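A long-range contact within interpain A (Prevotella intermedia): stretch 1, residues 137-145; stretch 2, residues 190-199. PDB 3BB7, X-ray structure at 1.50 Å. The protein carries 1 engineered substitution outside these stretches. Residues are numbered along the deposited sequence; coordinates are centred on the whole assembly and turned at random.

Stretch 1 (137-145) SHTVHYPAN
Stretch 2, residues 190-199: GVASEMQYGG

An extended strand ending at Tyr142 lies against the end of a helix (through Ala192, begun earlier in the chain) and the loop after it; the two stretches together bury 493 Å², both sides summed. They run in the same general sense, though the register steps back at the end: CA of Val140 lies 6.2 Å from CA of Val191, CA of Tyr142 6.4 Å from CA of Tyr197, and CA of Ala144 5.1 Å from CA of Gln196. Strand alternation sets the pattern, with CB of His138 and Val140 directed toward the second stretch and CB of Thr139 and His141 away from it.

Ser193 leaves helical geometry, and Glu194 adopts a left-handed conformation (55/43), its N bonded to Val191 O (3.0 Å). The Glu194 side chain starts sideways, but its t, p rotamer (chi3 -163°) brings the carboxylate back to the strand. There His138, chi1 t and chi2 58°, donates from NE2 to Glu194 OE2 (2.7 Å, 157°), the acceptor lying near the imidazole plane. Water 1 donates to Glu194 OE1 and Thr139 O, both at 2.7 Å, so both carboxylate oxygens are tied to the strand.

Val140 (m) is buried. Its CG2 packs 3.8 Å from CE1 at the edge of the Tyr197 ring (chi1 -81°) and 4.4 Å from CG2 of Val191 (t), whose CG1 reaches 3.4 Å from His138 O.

Tyr142 (t, chi2 70°) has CE1 3.3 Å from Tyr197 O, that oxygen near the ring plane. A cis peptide precedes Pro143, and Ala144 CB then meets Gln196 CG (m, t) at 3.6 Å.

No direct backbone hydrogen bond joins the stretches. Water 2 donates to His141 O (2.7 Å) and Met195 O (2.8 Å) and accepts from Tyr197 N (2.9 Å). Water 4 links Ala144 N to Tyr197 O, both at 2.8 Å.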

# COMPACT_ATOMS: atom_id res chain seq x y z
N SER A 137 -6.45 -21.15 12.58
CA SER A 137 -6.67 -21.45 11.17
C SER A 137 -7.93 -20.78 10.72
O SER A 137 -8.77 -20.42 11.54
CB SER A 137 -6.79 -22.97 10.95
OG SER A 137 -7.80 -23.54 11.76
N HIS A 138 -8.05 -20.60 9.41
CA HIS A 138 -9.24 -19.97 8.85
C HIS A 138 -9.35 -20.30 7.38
O HIS A 138 -8.37 -20.59 6.73
CB HIS A 138 -9.17 -18.45 9.03
CG HIS A 138 -10.44 -17.72 8.68
ND1 HIS A 138 -11.65 -17.98 9.29
CD2 HIS A 138 -10.66 -16.67 7.84
CE1 HIS A 138 -12.56 -17.15 8.81
NE2 HIS A 138 -11.99 -16.34 7.94
N THR A 139 -10.59 -20.22 6.88
CA THR A 139 -10.90 -20.50 5.49
C THR A 139 -11.80 -19.40 4.94
O THR A 139 -12.71 -18.92 5.65
CB THR A 139 -11.62 -21.87 5.40
OG1 THR A 139 -10.74 -22.89 5.88
CG2 THR A 139 -12.03 -22.21 3.96
N VAL A 140 -11.50 -18.93 3.72
CA VAL A 140 -12.47 -18.16 2.94
C VAL A 140 -12.82 -18.96 1.68
O VAL A 140 -12.25 -20.04 1.44
CB VAL A 140 -11.95 -16.76 2.59
CG1 VAL A 140 -11.55 -16.01 3.87
CG2 VAL A 140 -10.75 -16.81 1.62
N HIS A 141 -13.78 -18.48 0.90
CA HIS A 141 -14.26 -19.24 -0.26
C HIS A 141 -14.18 -18.41 -1.52
O HIS A 141 -14.24 -17.17 -1.47
CB HIS A 141 -15.69 -19.76 -0.01
CG HIS A 141 -15.75 -20.79 1.08
ND1 HIS A 141 -15.89 -20.46 2.41
CD2 HIS A 141 -15.58 -22.13 1.04
CE1 HIS A 141 -15.84 -21.56 3.15
NE2 HIS A 141 -15.67 -22.59 2.34
N TYR A 142 -14.11 -19.11 -2.66
CA TYR A 142 -14.17 -18.47 -3.97
C TYR A 142 -15.29 -19.10 -4.77
O TYR A 142 -15.28 -20.30 -5.02
CB TYR A 142 -12.84 -18.61 -4.72
CG TYR A 142 -12.96 -18.01 -6.11
CD1 TYR A 142 -13.08 -16.62 -6.29
CD2 TYR A 142 -12.98 -18.83 -7.23
CE1 TYR A 142 -13.24 -16.06 -7.56
CE2 TYR A 142 -13.13 -18.28 -8.51
CZ TYR A 142 -13.26 -16.90 -8.67
OH TYR A 142 -13.39 -16.35 -9.92
N PRO A 143 -16.28 -18.29 -5.19
CA PRO A 143 -16.41 -16.85 -4.96
C PRO A 143 -16.74 -16.56 -3.50
O PRO A 143 -17.31 -17.44 -2.81
CB PRO A 143 -17.58 -16.48 -5.85
CG PRO A 143 -18.41 -17.72 -5.85
CD PRO A 143 -17.43 -18.82 -5.95
N ALA A 144 -16.39 -15.36 -3.04
CA ALA A 144 -16.56 -15.03 -1.63
C ALA A 144 -17.99 -15.17 -1.13
O ALA A 144 -18.21 -15.52 0.05
CB ALA A 144 -16.02 -13.63 -1.36
N ASN A 145 -18.95 -14.95 -2.04
CA ASN A 145 -20.37 -15.01 -1.66
C ASN A 145 -21.00 -16.39 -1.62
O ASN A 145 -22.21 -16.54 -1.36
CB ASN A 145 -21.23 -14.04 -2.45
CG ASN A 145 -21.36 -14.40 -3.92
OD1 ASN A 145 -20.93 -15.44 -4.38
ND2 ASN A 145 -21.98 -13.50 -4.65
N GLY A 190 -3.94 -12.78 3.02
CA GLY A 190 -5.29 -12.64 2.42
C GLY A 190 -6.37 -13.31 3.26
O GLY A 190 -7.42 -12.71 3.56
N VAL A 191 -6.16 -14.59 3.61
CA VAL A 191 -7.18 -15.32 4.39
C VAL A 191 -7.44 -14.60 5.72
O VAL A 191 -8.58 -14.43 6.15
CB VAL A 191 -6.74 -16.77 4.61
CG1 VAL A 191 -7.67 -17.46 5.62
CG2 VAL A 191 -6.73 -17.51 3.25
N ALA A 192 -6.37 -14.15 6.39
CA ALA A 192 -6.51 -13.39 7.65
C ALA A 192 -7.34 -12.11 7.50
O ALA A 192 -8.02 -11.70 8.45
CB ALA A 192 -5.17 -13.04 8.20
N SER A 193 -7.32 -11.52 6.30
CA SER A 193 -8.01 -10.28 6.02
C SER A 193 -9.38 -10.49 5.43
O SER A 193 -10.02 -9.53 4.99
CB SER A 193 -7.17 -9.44 5.07
OG SER A 193 -5.93 -9.08 5.69
N GLU A 194 -9.86 -11.75 5.46
CA GLU A 194 -11.18 -12.09 4.86
C GLU A 194 -11.26 -11.67 3.39
O GLU A 194 -12.30 -11.16 2.92
CB GLU A 194 -12.33 -11.49 5.66
CG GLU A 194 -13.65 -12.22 5.52
CD GLU A 194 -13.64 -13.64 6.06
OE1 GLU A 194 -14.57 -14.40 5.70
OE2 GLU A 194 -12.72 -13.98 6.84
N MET A 195 -10.19 -11.93 2.65
CA MET A 195 -10.11 -11.53 1.25
C MET A 195 -11.27 -12.08 0.42
O MET A 195 -11.66 -13.25 0.59
CB MET A 195 -8.79 -12.05 0.65
CG MET A 195 -8.38 -11.46 -0.72
SD MET A 195 -8.12 -9.66 -0.72
CE MET A 195 -6.61 -9.53 0.25
N GLN A 196 -11.75 -11.25 -0.51
CA GLN A 196 -12.75 -11.65 -1.51
C GLN A 196 -11.92 -11.77 -2.79
O GLN A 196 -11.63 -10.79 -3.47
CB GLN A 196 -13.81 -10.56 -1.66
CG GLN A 196 -14.66 -10.47 -0.36
CD GLN A 196 -15.79 -9.49 -0.46
OE1 GLN A 196 -16.06 -8.75 0.49
NE2 GLN A 196 -16.48 -9.49 -1.60
N TYR A 197 -11.55 -13.00 -3.12
CA TYR A 197 -10.57 -13.23 -4.17
C TYR A 197 -11.18 -13.07 -5.54
O TYR A 197 -12.37 -13.38 -5.79
CB TYR A 197 -9.98 -14.62 -4.03
CG TYR A 197 -8.89 -14.69 -2.98
CD1 TYR A 197 -9.12 -15.30 -1.75
CD2 TYR A 197 -7.62 -14.16 -3.22
CE1 TYR A 197 -8.12 -15.36 -0.75
CE2 TYR A 197 -6.61 -14.23 -2.25
CZ TYR A 197 -6.86 -14.85 -1.02
OH TYR A 197 -5.86 -14.87 -0.08
N GLY A 198 -10.35 -12.64 -6.49
CA GLY A 198 -10.79 -12.54 -7.89
C GLY A 198 -9.62 -12.76 -8.81
O GLY A 198 -8.47 -12.73 -8.38
N GLY A 199 -9.90 -13.00 -10.09
CA GLY A 199 -8.83 -13.13 -11.09
C GLY A 199 -8.21 -11.80 -11.50
O GLY A 199 -8.60 -10.75 -10.98
O HOH W 1 -14.71 -17.07 5.79
O HOH W 2 -12.50 -15.08 -1.40
O HOH W 3 -12.94 -13.55 -10.36
O HOH W 4 -14.88 -13.60 -4.65